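Local coordinates for BluB-like flavoprotein (Clostridium difficile 630, PDB 3EO8), which binds flavin mononucleotide and, as a member of the nitroreductase family, probably acts as an FMN-dependent oxidoreductase, at residues A[64-67]-A[68-72]; A[78-81]-A[82-86]; A[145-148]-A[149-152]; A[174-177]-A[178-182]. All coordinates share one frame; numbering follows the deposited sequence.

In the fold
The four contacts show how side chains three or four residues apart along a helix differ in chemistry with the surroundings of their helix. Contact 1, partly buried, and contact 2, at the surface, lie on successive helices, 54-75 and 80-93, and touch where L72 and Q68 meet F86; their outward sides are polar, with water bridges, an acetate and a salt bridge. Contact 3 is fully buried in helix 137-155, between the sheet and the second subunit, and hydroxyls there turn back onto carbonyl groups of their own helix. Contact 4, partly buried, lies near the C-terminal end of helix 170-181. Like contact 3 it uses a hydroxyl on a backbone carbonyl, whereas contact 2 caps a helix start.

Contact 1. Residues A[64-67]-A[68-72]; sequences ITKK and QQEIL. With ACT (acetate ion), chain I.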
# COMPACT_ATOMS: atom_id res chain seq x y z
N ILE A 64 21.80 8.86 -6.61
CA ILE A 64 21.38 8.68 -5.22
C ILE A 64 22.50 9.18 -4.29
O ILE A 64 22.29 10.03 -3.38
CB ILE A 64 21.03 7.23 -4.92
CG1 ILE A 64 19.76 6.81 -5.69
CG2 ILE A 64 20.85 7.03 -3.37
CD1 ILE A 64 19.47 5.24 -5.72
N THR A 65 23.71 8.73 -4.57
CA THR A 65 24.90 9.18 -3.81
C THR A 65 25.10 10.69 -3.85
O THR A 65 25.33 11.35 -2.80
CB THR A 65 26.14 8.44 -4.32
OG1 THR A 65 25.97 7.04 -4.06
CG2 THR A 65 27.41 8.98 -3.62
N LYS A 66 24.98 11.28 -5.03
CA LYS A 66 25.21 12.70 -5.19
C LYS A 66 24.19 13.49 -4.38
O LYS A 66 24.53 14.47 -3.72
CB LYS A 66 25.14 13.06 -6.67
CG LYS A 66 25.47 14.49 -6.98
CD LYS A 66 25.39 14.74 -8.45
CE LYS A 66 25.74 16.18 -8.78
NZ LYS A 66 25.94 16.29 -10.25
N LYS A 67 22.94 13.10 -4.46
CA LYS A 67 21.88 13.76 -3.69
C LYS A 67 22.12 13.55 -2.20
O LYS A 67 21.99 14.47 -1.42
CB LYS A 67 20.50 13.22 -4.09
CG LYS A 67 19.33 14.11 -3.67
CD LYS A 67 19.14 15.29 -4.61
CE LYS A 67 17.95 16.13 -4.15
NZ LYS A 67 17.51 17.15 -5.16
N GLN A 68 22.44 12.31 -1.82
CA GLN A 68 22.85 12.01 -0.42
C GLN A 68 23.95 12.93 0.08
O GLN A 68 23.89 13.42 1.20
CB GLN A 68 23.35 10.57 -0.29
CG GLN A 68 23.77 10.19 1.11
CD GLN A 68 24.75 9.04 1.09
OE1 GLN A 68 25.45 8.83 0.08
NE2 GLN A 68 24.85 8.31 2.20
N GLN A 69 24.97 13.14 -0.74
CA GLN A 69 26.09 13.95 -0.29
C GLN A 69 25.69 15.41 -0.04
O GLN A 69 26.22 16.03 0.88
CB GLN A 69 27.23 13.85 -1.27
CG GLN A 69 27.87 12.47 -1.31
CD GLN A 69 28.58 12.06 -0.03
OE1 GLN A 69 29.16 12.88 0.67
NE2 GLN A 69 28.53 10.77 0.27
N GLU A 70 24.77 15.95 -0.84
CA GLU A 70 24.28 17.31 -0.62
C GLU A 70 23.63 17.42 0.75
O GLU A 70 23.81 18.44 1.44
CB GLU A 70 23.26 17.70 -1.70
CG GLU A 70 23.80 17.68 -3.11
CD GLU A 70 22.70 17.89 -4.15
OE1 GLU A 70 21.53 18.15 -3.74
OE2 GLU A 70 23.02 17.82 -5.36
N ILE A 71 22.89 16.38 1.15
CA ILE A 71 22.29 16.33 2.48
C ILE A 71 23.37 16.17 3.58
O ILE A 71 23.37 16.92 4.54
CB ILE A 71 21.24 15.21 2.61
CG1 ILE A 71 20.08 15.44 1.62
CG2 ILE A 71 20.74 15.17 4.01
CD1 ILE A 71 19.17 14.21 1.37
N LEU A 72 24.32 15.25 3.39
CA LEU A 72 25.37 14.98 4.36
C LEU A 72 26.24 16.20 4.72
O LEU A 72 26.59 16.41 5.89
CB LEU A 72 26.27 13.82 3.88
CG LEU A 72 25.66 12.43 4.03
CD1 LEU A 72 26.51 11.38 3.33
CD2 LEU A 72 25.43 12.04 5.50
C ACT I . 13.74 15.09 -5.58
O ACT I . 13.32 13.98 -5.96
OXT ACT I . 14.92 15.37 -5.89
CH3 ACT I . 12.87 16.03 -4.78
O HOH W 1 26.49 6.81 -1.26
O HOH W 2 19.35 19.07 -5.16
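The backbone bond from Q68 N to I64 O, 2.8 Å long, is followed one residue on by Q69 N to T65 O, also 2.8 Å. Bonds to the next two carbonyls lengthen, and I71 N to K67 O is weak. Above this ladder two waters tie side chains three residues apart. One donates to Q68 OE1 at 2.6 Å and bonds T65 OG1, a hydroxyl also bonded to A61 O one turn earlier. The other accepts from K67 NZ (2.7 Å) and donates to E70 OE1, so these opposite charges, with NZ and OE1 4.4 Å apart, are bridged by water instead of pairing directly. K67 bends at chi2 (79°), which lays its CD 3.8 Å from E70 OE1 before NZ runs on to a salt bridge with E172 and to an acetate ion, probably from the crystallisation liquor, NZ to OXT 3.2 Å. I71 CG1 lies 3.7 Å from K67 O, and I71 packs on L119 of the second subunit, while I64 and Q68 pack on Y168. This is the pattern of an amphipathic helix: one side carries K66, K67, Q69 and E70, the other packs through Q68 and L72 on helix 80-93, where Q68 OE1 also takes a water.

Contact 2. Residues A[78-81]-A[82-86]; sequences VSVD and KANRF
S79 swings its OG away from its own backbone N (chi1 166°), and this turns the hydroxyl oxygen onto the amide of K82: K82 N donates to S79 OG at 3.0 Å. D81 has its CG likewise anti to N (chi1 -178°), carrying the carboxylate along the helix toward R85, whose chain, extended from CG to NE, comes to meet it. The two groups join in a salt bridge, R85 NE to D81 OD2 at 3.0 Å. The carboxylate and guanidinium planes stand 76° apart, so this is a single-point bond from NE and not a flat two-pronged pair. The bond is bent: OD2 is met on its syn side, a little out of the carboxylate plane, and is itself tilted from the guanidinium plane, while NH2 stays 3.5 Å from OD2. The second carboxylate oxygen takes a different partner. A water donates to D81 OD1 and accepts from N84 ND2, each at 2.9 Å, while N84 OD1 is held by R87. V80 and N84 lie side by side and point the same way, with V80 CG1 3.8 Å from N84 ND2. On the capped side the methylenes of K82 run past the serine, CB only 3.3 Å from S79 OG. Inward, A83 and F86 rest on M75 of helix 54-75; V78 and K82 separately touch L121 of the second subunit. With the S79 O to A83 N bond opening the helical ladder, this is a serine N-cap of helix 80-93, with an i to i+4 salt bridge starting in the same first turn.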
# COMPACT_ATOMS: atom_id res chain seq x y z
N VAL A 78 25.48 20.18 11.76
CA VAL A 78 24.55 20.10 12.91
C VAL A 78 24.95 18.94 13.82
O VAL A 78 25.07 19.11 15.03
CB VAL A 78 23.09 19.86 12.46
CG1 VAL A 78 22.16 19.74 13.65
CG2 VAL A 78 22.63 20.94 11.52
N SER A 79 25.15 17.76 13.24
CA SER A 79 25.47 16.59 14.02
C SER A 79 26.21 15.55 13.19
O SER A 79 25.61 14.87 12.36
CB SER A 79 24.20 15.93 14.54
OG SER A 79 24.50 14.63 15.01
N VAL A 80 27.51 15.42 13.46
CA VAL A 80 28.36 14.49 12.73
C VAL A 80 27.88 13.05 12.99
O VAL A 80 27.94 12.22 12.09
CB VAL A 80 29.84 14.68 13.13
CG1 VAL A 80 30.72 13.52 12.61
CG2 VAL A 80 30.36 16.02 12.61
N ASP A 81 27.39 12.76 14.19
CA ASP A 81 26.95 11.39 14.49
C ASP A 81 25.70 11.03 13.70
O ASP A 81 25.58 9.93 13.13
CB ASP A 81 26.64 11.18 15.98
CG ASP A 81 26.24 9.73 16.29
OD1 ASP A 81 27.11 8.83 16.13
OD2 ASP A 81 25.06 9.49 16.61
N LYS A 82 24.76 11.97 13.64
CA LYS A 82 23.57 11.76 12.85
C LYS A 82 23.93 11.65 11.37
O LYS A 82 23.39 10.78 10.68
CB LYS A 82 22.55 12.86 13.08
CG LYS A 82 21.77 12.67 14.37
CD LYS A 82 20.85 13.84 14.64
CE LYS A 82 20.10 13.66 15.97
NZ LYS A 82 19.51 14.95 16.44
N ALA A 83 24.85 12.48 10.88
CA ALA A 83 25.33 12.31 9.48
C ALA A 83 25.93 10.91 9.28
O ALA A 83 25.63 10.20 8.29
CB ALA A 83 26.33 13.38 9.10
N ASN A 84 26.77 10.49 10.23
CA ASN A 84 27.35 9.14 10.17
C ASN A 84 26.34 8.03 10.19
O ASN A 84 26.50 7.02 9.48
CB ASN A 84 28.36 8.93 11.31
CG ASN A 84 29.69 9.62 11.05
OD1 ASN A 84 29.99 10.00 9.92
ND2 ASN A 84 30.50 9.78 12.09
N ARG A 85 25.28 8.17 10.99
CA ARG A 85 24.21 7.19 10.97
C ARG A 85 23.58 7.13 9.56
O ARG A 85 23.29 6.04 9.03
CB ARG A 85 23.18 7.46 12.09
CG ARG A 85 23.69 7.01 13.48
CD ARG A 85 22.65 7.08 14.65
NE ARG A 85 23.38 7.07 15.93
CZ ARG A 85 22.97 6.51 17.08
NH1 ARG A 85 21.78 5.90 17.19
NH2 ARG A 85 23.75 6.58 18.15
N PHE A 86 23.43 8.28 8.92
CA PHE A 86 22.87 8.31 7.54
C PHE A 86 23.82 7.70 6.49
O PHE A 86 23.36 7.01 5.57
CB PHE A 86 22.50 9.74 7.17
CG PHE A 86 21.70 9.88 5.90
CD1 PHE A 86 20.55 9.16 5.71
CD2 PHE A 86 22.08 10.80 4.93
CE1 PHE A 86 19.78 9.35 4.55
CE2 PHE A 86 21.32 10.98 3.79
CZ PHE A 86 20.18 10.24 3.60
O HOH W 3 29.72 9.08 14.81

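Contact 3. Residues A[145-148]-A[149-152]; sequences AIEN and FTLS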
# COMPACT_ATOMS: atom_id res chain seq x y z
N ALA A 145 -0.27 -4.04 -5.13
CA ALA A 145 0.40 -4.55 -6.35
C ALA A 145 1.81 -5.06 -6.08
O ALA A 145 2.21 -6.15 -6.54
CB ALA A 145 0.42 -3.45 -7.44
N ILE A 146 2.57 -4.28 -5.34
CA ILE A 146 3.99 -4.65 -5.09
C ILE A 146 4.05 -5.87 -4.17
O ILE A 146 4.91 -6.77 -4.35
CB ILE A 146 4.81 -3.45 -4.54
CG1 ILE A 146 4.95 -2.33 -5.58
CG2 ILE A 146 6.18 -3.91 -4.07
CD1 ILE A 146 5.48 -1.01 -5.00
N GLU A 147 3.08 -6.03 -3.27
CA GLU A 147 3.02 -7.28 -2.48
C GLU A 147 2.70 -8.50 -3.33
O GLU A 147 3.33 -9.51 -3.15
CB GLU A 147 2.10 -7.11 -1.27
CG GLU A 147 2.05 -8.32 -0.34
CD GLU A 147 3.31 -8.55 0.49
OE1 GLU A 147 4.31 -7.83 0.32
OE2 GLU A 147 3.29 -9.50 1.34
N ASN A 148 1.78 -8.38 -4.30
CA ASN A 148 1.49 -9.47 -5.23
C ASN A 148 2.73 -9.88 -6.04
O ASN A 148 3.00 -11.06 -6.24
CB ASN A 148 0.35 -9.05 -6.19
CG ASN A 148 -1.05 -9.25 -5.61
OD1 ASN A 148 -1.24 -9.45 -4.42
ND2 ASN A 148 -2.05 -9.18 -6.50
N PHE A 149 3.49 -8.88 -6.48
CA PHE A 149 4.77 -9.09 -7.18
C PHE A 149 5.73 -9.84 -6.24
O PHE A 149 6.30 -10.86 -6.62
CB PHE A 149 5.39 -7.74 -7.53
CG PHE A 149 6.61 -7.81 -8.41
CD1 PHE A 149 7.83 -8.25 -7.91
CD2 PHE A 149 6.56 -7.34 -9.73
CE1 PHE A 149 8.97 -8.29 -8.73
CE2 PHE A 149 7.69 -7.38 -10.53
CZ PHE A 149 8.89 -7.86 -10.03
N THR A 150 5.88 -9.31 -5.04
CA THR A 150 6.78 -9.87 -4.02
C THR A 150 6.53 -11.36 -3.74
O THR A 150 7.46 -12.20 -3.73
CB THR A 150 6.62 -9.07 -2.73
OG1 THR A 150 7.07 -7.73 -2.97
CG2 THR A 150 7.41 -9.68 -1.56
N LEU A 151 5.27 -11.69 -3.52
CA LEU A 151 4.91 -13.06 -3.21
C LEU A 151 5.14 -13.96 -4.42
O LEU A 151 5.57 -15.12 -4.29
CB LEU A 151 3.45 -13.12 -2.72
CG LEU A 151 3.14 -12.37 -1.42
CD1 LEU A 151 1.69 -12.54 -1.09
CD2 LEU A 151 4.06 -12.87 -0.21
N SER A 152 4.87 -13.43 -5.61
CA SER A 152 5.03 -14.19 -6.84
C SER A 152 6.49 -14.49 -7.12
O SER A 152 6.83 -15.59 -7.55
CB SER A 152 4.39 -13.42 -8.00
OG SER A 152 3.01 -13.23 -7.74
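T150 addresses the flat carbonyl group of I146 from both of its faces: T150 N donates at 2.8 Å to I146 O from one side, and T150 OG1 reaches the same oxygen at 2.7 Å from the other, standing 39° above the carbonyl plane. S152 repeats the pattern on N148 O, its OG at 2.6 Å and its N on opposite faces. Each hydroxyl gets there by lying anti to its own carbonyl carbon (chi1 near -60° in both), which tips it back toward the preceding turn. The carboxylate of E147 is flat too; its chain bends at chi2 (71°) and folds over the next turn, so that OE1 comes within 4.0 Å of T150 CB and OE2 within 3.8 Å of L151 CD2. These residues belong to helix 137-155, a buried helix of the nitroreductase-type fold that lies against the antiparallel sheet and meets the second subunit. T150 packs on R11, an FMN-binding residue, which places this face of the helix behind the flavin site. F149 sends its ring away from the other segment, into the layer between helix 24-35, where it meets M30, I31 and A34, and strand 189-197, where it meets L194 and L196; its CB stays 3.4 Å from I146 O. I146 packs on W162 and L194. Burial leaves E147 OE1 without a polar partner in the model. N148 ND2, held chiefly by A33 O, also makes a weak bond to E147 OE2 of the second subunit, while S152 OG is also bonded to Q5 NE2 of that subunit.

Contact 4. Residues A[174-177]-A[178-182]; sequences EAVL and EAETG
Regular helical bonds from E178 N to E174 O and from A179 N to A175 O, both 2.9 Å, carry the chain toward the C-terminal end of helix 170-181. E180 N reaches V176 O at 3.0 Å and also L177 O weakly, and T181 N adds a second weak bond to L177 O, at 3.0 Å. G182 then leaves helical geometry with a positive phi (79°), a value that glycine adopts readily and commonly does at helix ends. The hydroxyl of T181 gives L177 O a further donor. Its OG1 sits between the backbone N and the carbonyl carbon (chi1 70°), a rotation that turns it back to donate to L177 O at 2.6 Å, from 40° above the carbonyl plane. The same OG1 is bonded to F183 N beyond the turn, so one hydroxyl links L177 O to F183 N. E174 directs its carboxylate away, to a salt bridge with K185 and a bond from L190 N. V176 faces helix 54-75, packing on L56 and V63, and its CG1 lies 4.1 Å from E180 CG, where the bent glutamate crosses it. L177 turns inward onto L105 and F107 of strand 102-108, which joins this helix end to the sheet. T181 also touches I218 of the second subunit. Across the turn, L177 CD1 meets T181 CG2 at 3.8 Å.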
# COMPACT_ATOMS: atom_id res chain seq x y z
N GLU A 174 14.63 9.50 -12.07
CA GLU A 174 13.77 9.62 -13.22
C GLU A 174 14.50 10.27 -14.43
O GLU A 174 14.38 9.80 -15.56
CB GLU A 174 12.55 10.45 -12.86
CG GLU A 174 11.57 9.74 -11.89
CD GLU A 174 10.54 10.68 -11.28
OE1 GLU A 174 10.38 11.82 -11.79
OE2 GLU A 174 9.94 10.27 -10.25
N ALA A 175 15.25 11.33 -14.16
CA ALA A 175 16.03 12.02 -15.19
C ALA A 175 17.09 11.12 -15.82
O ALA A 175 17.27 11.14 -17.04
CB ALA A 175 16.69 13.25 -14.58
N VAL A 176 17.81 10.35 -15.01
CA VAL A 176 18.76 9.37 -15.54
C VAL A 176 18.08 8.33 -16.41
O VAL A 176 18.54 8.04 -17.51
CB VAL A 176 19.51 8.62 -14.41
CG1 VAL A 176 20.33 7.44 -14.97
CG2 VAL A 176 20.37 9.61 -13.63
N LEU A 177 16.98 7.76 -15.93
CA LEU A 177 16.27 6.75 -16.70
C LEU A 177 15.86 7.29 -18.05
O LEU A 177 16.04 6.63 -19.08
CB LEU A 177 15.01 6.29 -15.94
CG LEU A 177 14.17 5.24 -16.62
CD1 LEU A 177 14.97 3.93 -16.79
CD2 LEU A 177 12.89 5.01 -15.82
N GLU A 178 15.30 8.49 -18.03
CA GLU A 178 14.83 9.15 -19.27
C GLU A 178 15.99 9.41 -20.24
O GLU A 178 15.91 9.09 -21.42
CB GLU A 178 14.15 10.47 -18.92
CG GLU A 178 13.52 11.20 -20.07
CD GLU A 178 12.74 12.41 -19.59
OE1 GLU A 178 11.74 12.24 -18.81
OE2 GLU A 178 13.13 13.53 -19.95
N ALA A 179 17.09 9.95 -19.70
CA ALA A 179 18.24 10.30 -20.52
C ALA A 179 18.90 9.07 -21.18
O ALA A 179 19.44 9.18 -22.29
CB ALA A 179 19.25 11.07 -19.70
N GLU A 180 18.85 7.93 -20.49
CA GLU A 180 19.57 6.73 -20.89
C GLU A 180 18.74 5.69 -21.67
O GLU A 180 19.31 4.77 -22.26
CB GLU A 180 20.14 6.02 -19.66
CG GLU A 180 21.17 6.80 -18.89
CD GLU A 180 22.45 7.05 -19.66
OE1 GLU A 180 22.90 6.19 -20.45
OE2 GLU A 180 23.02 8.13 -19.46
N THR A 181 17.42 5.82 -21.66
CA THR A 181 16.55 4.81 -22.25
C THR A 181 15.42 5.35 -23.14
O THR A 181 14.79 4.58 -23.84
CB THR A 181 15.83 3.98 -21.14
OG1 THR A 181 14.86 4.79 -20.47
CG2 THR A 181 16.82 3.40 -20.12
N GLY A 182 15.13 6.65 -23.08
CA GLY A 182 13.97 7.16 -23.77
C GLY A 182 12.63 6.94 -23.07
O GLY A 182 11.60 7.34 -23.61